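Local coordinates for protein BtGH115A (Bacteroides thetaiotaomicron, PDB 5BY3) that acts as a family GH115 4-O-methyl-alpha-glucuronidase with specificity for decorated arabinogalactans, at residues A[71-76]-A[84-89]; A[45-50]-A[118-123]; A[205-210]-A[450-455]; A[124-129]-A[144-149]; A[157-162]-A[420-425]. All blocks are in the same frame, centred on the assembly; numbering follows the deposited sequence.

How the interactions relate
Interactions 1, 2 and 4 belong to the N-terminal alpha/beta region, whereas interactions 3 and 5 lie in the TIM-barrel domain. Interactions 2 and 4 are buried and apolar and share helix 113-126, though interaction 4 adds a phenyl face to the aliphatic packing; interaction 1, farther from the centre of the chain, is a small, partly buried aliphatic cluster. Interactions 3 and 5, also partly buried, use a cation-pi stack and a ring edge against a carbonyl oxygen. Their centres are about 10 Å apart, and a probable backbone hydrogen bond from V160 N to A451 O joins them. Polar bridges run from R205 of interaction 3 to D50 of interaction 2 and R125 of interaction 4.

Interaction 1: A[71-76]-A[84-89]; sequences GTIGQS and IDISAL
I73 reaches across to I86 and L89 with a single methyl, CD1, which settles between the two partners. The tight part of the contact is this three-way cluster: I73 CD1 lies 3.6 Å from I86 CD1 and an equal 3.6 Å from L89 CD1. The two isoleucines lie alongside, running opposite ways, which brings I73 CG1 to 3.7 Å from I86 CD1 as well. The flank of L89 takes part too, its CB standing 3.8 Å from I73 CD1. I86 holds its CG1 between the backbone N and the carbonyl carbon (chi1 53°), and this unfavoured rotation carries CD1 to the I73 methyl. The packing is purely aliphatic.

On the solvent side the character changes. S87 points away from I73, and D85, S87 and A88 are all exposed, while the exposed G74-Q75 turn forms the outer side of the other segment.

The two segments bracket the short helix 77-81. Strand 68-72 ends just before I73, whose backbone still pairs with G110 of strand 106-110, while I86 and L89 rest on M97 and A109. The cluster thus closes over strands 96-100 and 106-110 at the end of strand 68-72 in the six-stranded mixed sheet.

Interaction 2: A[45-50]-A[118-123]; sequences DLLSRD and YGILEI
L46, which meets L121 across the helix pair, also lays its CD2 over the centre of one face of the R49 guanidinium, 3.5 Å above its plane; salt bridges to E201 and E133 hold the R49 charge outside the contact. The Y118 ring takes no part between the helices and instead pairs edge-to-face with W452. Between the helices the fit is aliphatic. L47 has CG anti to the backbone N (chi1 178°), and its two methyls part over helix 113-126: CD2 touches I120 CG2 at 3.8 Å, and CD1 touches I123 CG2 at the same distance. L47 CD1 also comes to 3.8 Å from the backbone I120 O. Helices 38-55 and 113-126 run almost parallel here, with axes 9.2 Å apart at an angle of 7°, as neighbouring helices do when each follows a parallel strand of an alpha/beta sheet, here 28-31 and 106-110. I123 continues inward onto L106 and V108 of that sheet. Beside this, L121 CD2 lies 4.0 Å from L46 CB, and L121 also packs on L204 of helix 193-205. The buried carboxylate of D50 bonds through OD2 to S124 OG and forms a salt bridge with R205.

Interaction 3: A[205-210]-A[450-455]; sequences RLRANT and MAWNLD
R207 and W452 carry this contact between them, the arginine side chain spread over one face of the indole. The first kind of interaction is the stack. The guanidinium lies flat on the ring, centres 4.0 Å apart and planes inclined by 19°, with W452 CD1 over the middle of the guanidinium and R207 NH1 3.5 Å from W452 CD1. It is also a cation-pi pair, though off-centre: R207 CZ is displaced from the axis of the five-membered ring.

Carbon contacts form the second kind. R207 CD sits over that same ring, 4.1 Å from its centroid and 12° off the normal, as a CH-pi donor, and R207 CB covers the benzo part, 3.7 Å from W452 CE3. A bend at chi2 (102°) lets the chain follow the ring surface.

Hydrogen bonds lie within each segment and at the helix ends, none between R207 and W452. R207 closes helix 193-205 in a Schellman motif, and N453 caps helix 454-459 with its OD1. T210 OG1 donates to N209 OD1 at 2.7 Å from above the carbonyl plane.

Both segments lie on the N-terminal face of the TIM-barrel strands, away from the C-terminal ends where such barrels place their active sites. R207 is partly exposed, its ion pairs to D449 and E122 are long and weak, and R125 brings a second positive charge close to it; the face of the buried indole and these weak carboxylate pairs probably help to offset that charge.

Interaction 4: A[124-129]-A[144-149]; sequences SRLLGV and ETFRLS
F146, with chi1 near 180° (176°), swings its ring away from its own N, and L127 turns its CG beside its own backbone N (chi1 -65°); together these rotations bring the leucine methyl onto the ring. L127 CD2 lands over one face of the phenyl ring, 3.6 Å from the centroid and 18° off the normal, a CH-pi contact. It is offset toward the rim, so that the nearest ring atom is F146 CG at 3.5 Å. The two side chains meet nearly at right angles. At the other end of the ring L126 takes over: its CB is 4.0 Å from F146 CZ, and its carbonyl oxygen, L126 O, comes to 3.8 Å from F146 CE1 at an oblique angle. L126 CD1 reaches L148 CD2, two residues along the strand from F146, at 4.2 Å. With an alanine at F146, L127 CD2 would probably lose the ring face it sits on and a gap would open beside L126.

The helix stops here: G128 N bonds to R125 O at 2.9 Å and V129 N to S124 O at 3.2 Å, with G128 at a positive phi. This is the Schellman motif closing helix 113-126, here joined to the two-stranded antiparallel pair of 20-23 and 145-148 that lies at its end.

Interaction 5: A[157-162]-A[420-425]; sequences SPSVEY and QAYDQG
Y422 presents the edge of its ring, rather than a face, to the backbone of S159: the S159 O lies in the ring plane, 3.4 Å from Y422 CE1. The approach suits an aromatic C-H, slightly positive at its rim, facing a carbonyl oxygen. The hydroxyl stays farther off, Y422 OH being 3.9 Å from S159 O.

The same edge is lined by carbon. V160 CG2 lies near the ring plane, 4.1 Å from Y422 CD1, and S159 CB adds a contact of 4.0 Å to Y422 CE1. A chi1 of -174° carries the tyrosine ring outward from the helix to meet the loop, and the L454 side chain packs against the ring as well. The polar end of S159 is occupied elsewhere, as its OG is bonded to L454 N, which probably helps to hold the residue whose carbonyl the ring faces. A serine in place of Y422 would probably leave S159 O without its aromatic neighbour and open a gap beside V160 and L454.

Directly after the ring-bearing turn the helix ends in a Schellman motif, where G425 N bonds to Y422 O at 2.8 Å and G425 has positive phi.

The contact joins the C-terminal end of helix 411-423 to the loop that leads into strand 162-166, the first of the parallel barrel strands. W430 of strand 429-433 packs against both V160 and Y422, and the end of helix 441-452 lies alongside, pairing its backbone with S159 and V160.

Interaction 1: A[71-76]-A[84-89]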
# COMPACT_ATOMS: atom_id res chain seq x y z
N GLY A 71 21.29 -1.41 24.34
CA GLY A 71 22.38 -1.93 23.52
C GLY A 71 22.11 -3.18 22.72
O GLY A 71 21.15 -3.94 22.96
N THR A 72 23.01 -3.40 21.77
CA THR A 72 23.05 -4.60 20.94
C THR A 72 23.88 -5.71 21.62
O THR A 72 25.00 -5.45 22.10
CB THR A 72 23.67 -4.27 19.56
OG1 THR A 72 23.12 -3.03 19.09
CG2 THR A 72 23.44 -5.38 18.52
N ILE A 73 23.28 -6.91 21.70
CA ILE A 73 23.97 -8.21 21.88
C ILE A 73 25.45 -8.18 21.46
O ILE A 73 25.78 -7.79 20.33
CB ILE A 73 23.18 -9.35 21.15
CG1 ILE A 73 22.37 -10.18 22.16
CG2 ILE A 73 24.07 -10.34 20.40
CD1 ILE A 73 21.25 -9.42 22.81
N GLY A 74 26.30 -8.53 22.43
CA GLY A 74 27.76 -8.70 22.25
C GLY A 74 28.48 -7.57 21.53
O GLY A 74 29.37 -7.82 20.71
N GLN A 75 28.08 -6.34 21.85
CA GLN A 75 28.68 -5.14 21.27
C GLN A 75 28.66 -4.03 22.32
O GLN A 75 29.26 -2.96 22.15
CB GLN A 75 27.94 -4.72 19.98
CG GLN A 75 28.35 -5.50 18.74
CD GLN A 75 27.53 -5.13 17.52
OE1 GLN A 75 27.28 -3.95 17.25
NE2 GLN A 75 27.10 -6.13 16.77
N SER A 76 28.00 -4.33 23.44
CA SER A 76 27.79 -3.43 24.56
C SER A 76 28.10 -4.20 25.85
O SER A 76 27.57 -5.29 26.07
CB SER A 76 26.32 -2.95 24.54
OG SER A 76 26.03 -2.03 25.58
N ILE A 84 20.06 -9.28 32.89
CA ILE A 84 18.90 -9.67 32.14
C ILE A 84 19.23 -10.90 31.29
O ILE A 84 20.29 -10.96 30.65
CB ILE A 84 18.36 -8.46 31.32
CG1 ILE A 84 16.87 -8.23 31.59
CG2 ILE A 84 18.67 -8.54 29.83
CD1 ILE A 84 16.61 -7.36 32.80
N ASP A 85 18.33 -11.88 31.33
CA ASP A 85 18.44 -13.06 30.47
C ASP A 85 18.03 -12.71 29.02
O ASP A 85 16.88 -12.92 28.61
CB ASP A 85 17.61 -14.24 31.03
CG ASP A 85 17.99 -15.60 30.40
OD1 ASP A 85 18.49 -15.66 29.25
OD2 ASP A 85 17.75 -16.64 31.06
N ILE A 86 18.97 -12.12 28.29
CA ILE A 86 18.92 -12.09 26.83
C ILE A 86 19.53 -13.42 26.45
O ILE A 86 20.51 -13.84 27.06
CB ILE A 86 19.68 -10.90 26.18
CG1 ILE A 86 21.13 -10.75 26.65
CG2 ILE A 86 18.98 -9.60 26.49
CD1 ILE A 86 22.17 -11.31 25.70
N SER A 87 18.92 -14.10 25.50
CA SER A 87 19.35 -15.44 25.08
C SER A 87 18.49 -15.73 23.88
O SER A 87 18.98 -16.14 22.83
CB SER A 87 19.08 -16.51 26.15
OG SER A 87 20.03 -16.49 27.21
N ALA A 88 17.19 -15.48 24.05
CA ALA A 88 16.19 -15.57 23.01
C ALA A 88 16.55 -14.70 21.80
O ALA A 88 16.04 -14.91 20.70
CB ALA A 88 14.82 -15.21 23.56
N LEU A 89 17.47 -13.77 22.02
CA LEU A 89 17.91 -12.83 21.01
C LEU A 89 19.11 -13.28 20.19
O LEU A 89 19.32 -12.78 19.08
CB LEU A 89 18.23 -11.50 21.66
CG LEU A 89 17.05 -10.64 22.10
CD1 LEU A 89 17.64 -9.50 22.92
CD2 LEU A 89 16.18 -10.12 20.95

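Interaction 2: A[45-50]-A[118-123]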
# COMPACT_ATOMS: atom_id res chain seq x y z
N ASP A 45 17.79 9.98 19.60
CA ASP A 45 17.35 11.37 19.39
C ASP A 45 15.82 11.47 19.28
O ASP A 45 15.19 12.33 19.94
CB ASP A 45 18.02 11.99 18.15
CG ASP A 45 19.49 12.35 18.37
OD1 ASP A 45 20.05 12.16 19.48
OD2 ASP A 45 20.11 12.85 17.40
N LEU A 46 15.23 10.56 18.50
CA LEU A 46 13.80 10.52 18.29
C LEU A 46 13.07 10.24 19.59
O LEU A 46 12.05 10.84 19.83
CB LEU A 46 13.41 9.45 17.28
CG LEU A 46 13.17 9.88 15.84
CD1 LEU A 46 12.69 8.68 15.04
CD2 LEU A 46 12.19 11.05 15.76
N LEU A 47 13.61 9.36 20.43
CA LEU A 47 12.96 9.07 21.72
C LEU A 47 13.02 10.27 22.66
O LEU A 47 12.05 10.57 23.38
CB LEU A 47 13.54 7.82 22.39
CG LEU A 47 13.01 7.42 23.76
CD1 LEU A 47 11.59 6.90 23.75
CD2 LEU A 47 13.90 6.37 24.38
N SER A 48 14.15 10.96 22.64
CA SER A 48 14.40 12.08 23.52
C SER A 48 13.43 13.15 23.17
O SER A 48 12.82 13.75 24.06
CB SER A 48 15.82 12.61 23.33
OG SER A 48 16.70 11.54 23.51
N ARG A 49 13.29 13.38 21.87
CA ARG A 49 12.26 14.28 21.35
C ARG A 49 10.86 13.95 21.92
O ARG A 49 10.12 14.84 22.31
CB ARG A 49 12.29 14.23 19.83
CG ARG A 49 11.41 15.26 19.17
CD ARG A 49 11.82 15.36 17.72
NE ARG A 49 10.87 14.70 16.85
CZ ARG A 49 11.09 14.45 15.56
NH1 ARG A 49 12.23 14.78 14.98
NH2 ARG A 49 10.14 13.85 14.85
N ASP A 50 10.55 12.65 22.03
CA ASP A 50 9.26 12.17 22.51
C ASP A 50 9.18 12.21 24.02
O ASP A 50 8.14 12.55 24.54
CB ASP A 50 8.96 10.75 21.97
CG ASP A 50 8.96 10.71 20.45
OD1 ASP A 50 8.87 11.79 19.80
OD2 ASP A 50 9.08 9.58 19.91
N TYR A 118 14.68 -0.42 16.98
CA TYR A 118 13.24 -0.69 17.01
C TYR A 118 12.74 -0.83 18.44
O TYR A 118 11.60 -0.40 18.76
CB TYR A 118 12.91 -1.91 16.15
CG TYR A 118 13.19 -1.70 14.69
CD1 TYR A 118 12.96 -0.45 14.09
CD2 TYR A 118 13.66 -2.75 13.88
CE1 TYR A 118 13.18 -0.24 12.75
CE2 TYR A 118 13.89 -2.54 12.51
CZ TYR A 118 13.66 -1.27 11.96
OH TYR A 118 13.87 -0.97 10.61
N GLY A 119 13.60 -1.40 19.31
CA GLY A 119 13.37 -1.45 20.78
C GLY A 119 13.16 -0.10 21.45
O GLY A 119 12.22 0.07 22.23
N ILE A 120 14.05 0.84 21.14
CA ILE A 120 13.99 2.25 21.56
C ILE A 120 12.69 2.94 21.12
O ILE A 120 12.03 3.63 21.92
CB ILE A 120 15.20 3.02 21.00
CG1 ILE A 120 16.50 2.42 21.57
CG2 ILE A 120 15.05 4.52 21.29
CD1 ILE A 120 17.79 2.96 21.01
N LEU A 121 12.34 2.75 19.86
CA LEU A 121 11.13 3.30 19.27
C LEU A 121 9.86 2.61 19.75
O LEU A 121 8.79 3.13 19.56
CB LEU A 121 11.24 3.32 17.75
CG LEU A 121 12.24 4.40 17.28
CD1 LEU A 121 12.48 4.35 15.79
CD2 LEU A 121 11.85 5.81 17.66
N GLU A 122 9.99 1.47 20.40
CA GLU A 122 8.85 0.79 21.01
C GLU A 122 8.43 1.55 22.26
O GLU A 122 7.23 1.59 22.62
CB GLU A 122 9.23 -0.64 21.39
CG GLU A 122 8.15 -1.51 22.02
CD GLU A 122 6.82 -1.52 21.26
OE1 GLU A 122 6.79 -1.63 20.00
OE2 GLU A 122 5.79 -1.47 21.96
N ILE A 123 9.43 2.14 22.91
CA ILE A 123 9.24 2.88 24.15
C ILE A 123 8.50 4.14 23.77
O ILE A 123 7.61 4.57 24.50
CB ILE A 123 10.58 3.23 24.82
CG1 ILE A 123 11.31 1.92 25.16
CG2 ILE A 123 10.39 4.16 26.03
CD1 ILE A 123 12.63 2.15 25.86

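Interaction 3: A[205-210]-A[450-455]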
# COMPACT_ATOMS: atom_id res chain seq x y z
N ARG A 205 9.60 4.90 12.64
CA ARG A 205 8.44 4.80 13.52
C ARG A 205 7.46 3.73 13.04
O ARG A 205 6.68 3.20 13.84
CB ARG A 205 7.72 6.13 13.61
CG ARG A 205 8.42 7.19 14.40
CD ARG A 205 7.44 8.36 14.55
NE ARG A 205 7.99 9.58 15.15
CZ ARG A 205 8.42 9.68 16.41
NH1 ARG A 205 8.41 8.62 17.22
NH2 ARG A 205 8.89 10.84 16.86
N LEU A 206 7.46 3.45 11.72
CA LEU A 206 6.66 2.38 11.15
C LEU A 206 7.36 1.00 11.16
O LEU A 206 6.76 -0.01 10.72
CB LEU A 206 6.21 2.77 9.73
CG LEU A 206 5.19 3.88 9.55
CD1 LEU A 206 5.13 4.31 8.09
CD2 LEU A 206 3.82 3.46 10.06
N ARG A 207 8.59 0.98 11.67
CA ARG A 207 9.52 -0.19 11.68
C ARG A 207 9.89 -0.71 10.30
O ARG A 207 10.12 -1.88 10.13
CB ARG A 207 9.04 -1.38 12.55
CG ARG A 207 8.56 -1.07 13.97
CD ARG A 207 7.04 -1.09 13.97
NE ARG A 207 6.53 -1.43 15.29
CZ ARG A 207 5.32 -1.89 15.56
NH1 ARG A 207 4.39 -2.10 14.61
NH2 ARG A 207 5.05 -2.16 16.82
N ALA A 208 9.87 0.17 9.31
CA ALA A 208 10.23 -0.15 7.95
C ALA A 208 11.74 0.07 7.88
O ALA A 208 12.31 0.84 8.69
CB ALA A 208 9.49 0.76 6.98
N ASN A 209 12.39 -0.62 6.95
CA ASN A 209 13.86 -0.52 6.86
C ASN A 209 14.39 -0.13 5.49
O ASN A 209 15.60 0.13 5.37
CB ASN A 209 14.56 -1.78 7.39
CG ASN A 209 14.10 -3.05 6.70
OD1 ASN A 209 13.46 -3.02 5.64
ND2 ASN A 209 14.42 -4.20 7.32
N THR A 210 13.49 -0.06 4.51
CA THR A 210 13.85 0.05 3.09
C THR A 210 13.16 1.27 2.42
O THR A 210 12.08 1.65 2.81
CB THR A 210 13.48 -1.27 2.38
OG1 THR A 210 14.10 -2.38 3.06
CG2 THR A 210 13.87 -1.27 0.93
N MSE A 450 1.36 -5.29 9.04
CA MSE A 450 1.29 -6.64 8.49
C MSE A 450 2.68 -7.20 8.42
O MSE A 450 2.94 -8.27 8.95
CB MSE A 450 0.54 -6.66 7.17
CG MSE A 450 -0.92 -6.77 7.55
SE MSE A 450 -2.04 -6.59 5.95
CE MSE A 450 -1.99 -8.55 5.67
N ALA A 451 3.59 -6.40 7.87
CA ALA A 451 4.96 -6.78 7.56
C ALA A 451 5.77 -6.92 8.83
O ALA A 451 6.74 -7.68 8.86
CB ALA A 451 5.60 -5.76 6.62
N TRP A 452 5.38 -6.19 9.87
CA TRP A 452 6.10 -6.24 11.13
C TRP A 452 5.64 -7.40 12.01
O TRP A 452 6.49 -8.08 12.62
CB TRP A 452 6.06 -4.91 11.88
CG TRP A 452 6.72 -5.04 13.26
CD1 TRP A 452 6.08 -5.20 14.44
CD2 TRP A 452 8.12 -5.08 13.56
NE1 TRP A 452 6.98 -5.29 15.46
CE2 TRP A 452 8.24 -5.24 14.95
CE3 TRP A 452 9.29 -5.02 12.78
CZ2 TRP A 452 9.49 -5.35 15.60
CZ3 TRP A 452 10.54 -5.10 13.43
CH2 TRP A 452 10.62 -5.28 14.82
N ASN A 453 4.32 -7.62 12.09
CA ASN A 453 3.74 -8.69 12.90
C ASN A 453 2.41 -9.08 12.34
O ASN A 453 1.38 -8.55 12.75
CB ASN A 453 3.59 -8.27 14.36
CG ASN A 453 3.27 -9.45 15.30
OD1 ASN A 453 2.79 -10.53 14.89
ND2 ASN A 453 3.55 -9.24 16.58
N LEU A 454 2.43 -10.02 11.39
CA LEU A 454 1.21 -10.57 10.76
C LEU A 454 0.18 -11.23 11.75
O LEU A 454 -1.06 -11.04 11.61
CB LEU A 454 1.60 -11.54 9.63
CG LEU A 454 0.81 -11.57 8.31
CD1 LEU A 454 0.93 -12.93 7.69
CD2 LEU A 454 -0.67 -11.23 8.40
N ASP A 455 0.69 -11.98 12.74
CA ASP A 455 -0.19 -12.68 13.70
C ASP A 455 -1.06 -11.70 14.46
O ASP A 455 -2.26 -11.94 14.63
CB ASP A 455 0.57 -13.61 14.69
CG ASP A 455 1.46 -14.68 14.00
OD1 ASP A 455 1.07 -15.33 12.99
OD2 ASP A 455 2.59 -14.88 14.52

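Interaction 4: A[124-129]-A[144-149]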
# COMPACT_ATOMS: atom_id res chain seq x y z
N SER A 124 8.82 4.66 22.59
CA SER A 124 8.16 5.82 22.05
C SER A 124 6.66 5.54 21.73
O SER A 124 5.80 6.36 22.04
CB SER A 124 8.99 6.37 20.92
OG SER A 124 8.16 6.95 19.93
N ARG A 125 6.36 4.37 21.15
CA ARG A 125 4.96 3.89 20.99
C ARG A 125 4.20 3.75 22.32
O ARG A 125 3.01 4.11 22.40
CB ARG A 125 4.89 2.57 20.19
CG ARG A 125 5.10 2.75 18.68
CD ARG A 125 5.67 1.50 17.99
NE ARG A 125 5.53 1.56 16.53
CZ ARG A 125 4.39 1.37 15.83
NH1 ARG A 125 3.22 1.05 16.42
NH2 ARG A 125 4.41 1.48 14.51
N LEU A 126 4.88 3.20 23.34
CA LEU A 126 4.36 3.02 24.70
C LEU A 126 4.00 4.37 25.37
O LEU A 126 3.10 4.47 26.21
CB LEU A 126 5.42 2.30 25.56
CG LEU A 126 5.66 0.82 25.30
CD1 LEU A 126 6.75 0.33 26.19
CD2 LEU A 126 4.41 -0.03 25.51
N LEU A 127 4.75 5.40 25.04
CA LEU A 127 4.48 6.71 25.54
C LEU A 127 3.28 7.33 24.79
O LEU A 127 2.86 8.45 25.10
CB LEU A 127 5.72 7.57 25.40
CG LEU A 127 6.90 7.14 26.25
CD1 LEU A 127 8.06 8.01 25.84
CD2 LEU A 127 6.64 7.31 27.74
N GLY A 128 2.72 6.59 23.83
CA GLY A 128 1.55 7.04 23.14
C GLY A 128 1.85 7.97 21.99
O GLY A 128 0.99 8.77 21.60
N VAL A 129 3.05 7.86 21.42
CA VAL A 129 3.44 8.67 20.25
C VAL A 129 3.14 7.92 18.93
O VAL A 129 3.72 6.87 18.66
CB VAL A 129 4.93 9.11 20.32
CG1 VAL A 129 5.29 10.07 19.20
CG2 VAL A 129 5.24 9.74 21.68
N GLU A 144 1.44 12.59 32.95
CA GLU A 144 1.93 12.91 34.27
C GLU A 144 3.02 11.97 34.73
O GLU A 144 4.02 12.44 35.26
CB GLU A 144 0.79 12.93 35.27
CG GLU A 144 0.39 14.35 35.64
CD GLU A 144 1.53 15.16 36.28
OE1 GLU A 144 2.18 14.66 37.23
OE2 GLU A 144 1.76 16.31 35.82
N THR A 145 2.81 10.66 34.59
CA THR A 145 3.84 9.63 34.84
C THR A 145 3.76 8.53 33.78
O THR A 145 2.71 8.29 33.18
CB THR A 145 3.71 8.93 36.21
OG1 THR A 145 2.40 8.40 36.31
CG2 THR A 145 3.97 9.88 37.39
N PHE A 146 4.90 7.90 33.56
CA PHE A 146 5.00 6.69 32.78
C PHE A 146 5.58 5.58 33.65
O PHE A 146 6.69 5.72 34.16
CB PHE A 146 5.88 6.91 31.56
CG PHE A 146 6.09 5.67 30.76
CD1 PHE A 146 5.01 5.06 30.09
CD2 PHE A 146 7.35 5.08 30.67
CE1 PHE A 146 5.21 3.89 29.35
CE2 PHE A 146 7.54 3.93 29.94
CZ PHE A 146 6.47 3.33 29.29
N ARG A 147 4.83 4.48 33.77
CA ARG A 147 5.06 3.40 34.74
C ARG A 147 4.89 2.04 34.09
O ARG A 147 3.77 1.66 33.72
CB ARG A 147 4.04 3.53 35.86
CG ARG A 147 4.31 2.66 37.08
CD ARG A 147 3.06 1.86 37.43
NE ARG A 147 1.87 2.70 37.66
CZ ARG A 147 0.61 2.32 37.39
NH1 ARG A 147 0.38 1.12 36.85
NH2 ARG A 147 -0.41 3.13 37.64
N LEU A 148 6.00 1.32 33.95
CA LEU A 148 6.02 -0.08 33.54
C LEU A 148 6.38 -1.03 34.70
O LEU A 148 7.29 -0.76 35.50
CB LEU A 148 7.05 -0.30 32.42
CG LEU A 148 6.93 0.20 30.97
CD1 LEU A 148 8.16 -0.29 30.23
CD2 LEU A 148 5.67 -0.26 30.25
N SER A 149 5.69 -2.18 34.74
CA SER A 149 5.87 -3.19 35.78
C SER A 149 7.27 -3.77 35.84
O SER A 149 7.94 -3.85 34.80
CB SER A 149 4.90 -4.33 35.57
OG SER A 149 3.78 -4.10 36.37

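Interaction 5: A[157-162]-A[420-425]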
# COMPACT_ATOMS: atom_id res chain seq x y z
N SER A 157 10.14 -9.18 16.81
CA SER A 157 10.91 -9.51 15.60
C SER A 157 9.98 -9.41 14.39
O SER A 157 8.78 -9.71 14.51
CB SER A 157 11.46 -10.94 15.68
OG SER A 157 10.46 -11.86 16.12
N PRO A 158 10.51 -9.05 13.21
CA PRO A 158 9.66 -8.87 12.02
C PRO A 158 9.21 -10.17 11.32
O PRO A 158 10.02 -11.12 11.15
CB PRO A 158 10.54 -8.02 11.08
CG PRO A 158 11.92 -8.42 11.45
CD PRO A 158 11.90 -8.60 12.94
N SER A 159 7.94 -10.20 10.91
CA SER A 159 7.40 -11.20 10.01
C SER A 159 8.04 -11.09 8.61
O SER A 159 8.35 -12.11 7.98
CB SER A 159 5.90 -11.02 9.87
OG SER A 159 5.19 -11.46 11.02
N VAL A 160 8.27 -9.87 8.12
CA VAL A 160 8.89 -9.66 6.79
C VAL A 160 10.25 -8.99 6.96
O VAL A 160 10.40 -8.05 7.79
CB VAL A 160 7.92 -8.92 5.84
CG1 VAL A 160 8.55 -8.57 4.48
CG2 VAL A 160 6.65 -9.75 5.64
N GLU A 161 11.25 -9.51 6.23
CA GLU A 161 12.66 -9.11 6.45
C GLU A 161 13.01 -7.70 5.92
O GLU A 161 13.70 -6.93 6.61
CB GLU A 161 13.66 -10.17 5.93
CG GLU A 161 14.99 -10.10 6.70
CD GLU A 161 16.16 -10.91 6.14
OE1 GLU A 161 16.00 -11.64 5.15
OE2 GLU A 161 17.26 -10.81 6.73
N TYR A 162 12.51 -7.38 4.73
CA TYR A 162 12.65 -6.04 4.19
C TYR A 162 11.28 -5.42 3.90
O TYR A 162 10.45 -6.01 3.19
CB TYR A 162 13.51 -6.05 2.93
CG TYR A 162 14.94 -6.37 3.24
CD1 TYR A 162 15.82 -5.36 3.63
CD2 TYR A 162 15.41 -7.69 3.21
CE1 TYR A 162 17.15 -5.64 3.93
CE2 TYR A 162 16.73 -7.98 3.51
CZ TYR A 162 17.59 -6.95 3.86
OH TYR A 162 18.89 -7.21 4.16
N GLN A 420 -2.59 -13.54 2.05
CA GLN A 420 -2.34 -14.61 1.11
C GLN A 420 -0.88 -14.63 0.65
O GLN A 420 -0.28 -15.69 0.63
CB GLN A 420 -3.31 -14.60 -0.07
CG GLN A 420 -3.30 -15.90 -0.87
CD GLN A 420 -4.52 -16.07 -1.75
OE1 GLN A 420 -4.76 -15.25 -2.64
NE2 GLN A 420 -5.28 -17.12 -1.52
N ALA A 421 -0.32 -13.46 0.35
CA ALA A 421 1.09 -13.36 -0.04
C ALA A 421 2.05 -13.97 0.99
O ALA A 421 2.94 -14.76 0.63
CB ALA A 421 1.46 -11.92 -0.34
N TYR A 422 1.87 -13.63 2.28
CA TYR A 422 2.73 -14.22 3.29
C TYR A 422 2.54 -15.74 3.38
O TYR A 422 3.53 -16.50 3.40
CB TYR A 422 2.54 -13.55 4.63
CG TYR A 422 3.51 -14.01 5.72
CD1 TYR A 422 4.71 -13.33 5.94
CD2 TYR A 422 3.21 -15.11 6.55
CE1 TYR A 422 5.59 -13.73 6.95
CE2 TYR A 422 4.07 -15.51 7.56
CZ TYR A 422 5.25 -14.82 7.75
OH TYR A 422 6.10 -15.22 8.75
N ASP A 423 1.29 -16.17 3.40
CA ASP A 423 0.95 -17.59 3.49
C ASP A 423 1.50 -18.39 2.28
O ASP A 423 1.99 -19.51 2.41
CB ASP A 423 -0.58 -17.74 3.62
CG ASP A 423 -1.11 -17.43 5.02
OD1 ASP A 423 -0.33 -17.21 5.98
OD2 ASP A 423 -2.36 -17.45 5.18
N GLN A 424 1.44 -17.79 1.10
CA GLN A 424 2.03 -18.40 -0.07
C GLN A 424 3.55 -18.24 -0.12
O GLN A 424 4.16 -18.54 -1.13
CB GLN A 424 1.38 -17.91 -1.37
CG GLN A 424 -0.11 -18.25 -1.52
CD GLN A 424 -0.43 -19.74 -1.50
OE1 GLN A 424 -1.35 -20.19 -0.81
NE2 GLN A 424 0.34 -20.51 -2.25
N GLY A 425 4.17 -17.80 0.96
CA GLY A 425 5.62 -17.80 1.03
C GLY A 425 6.34 -16.56 0.53
O GLY A 425 7.56 -16.59 0.38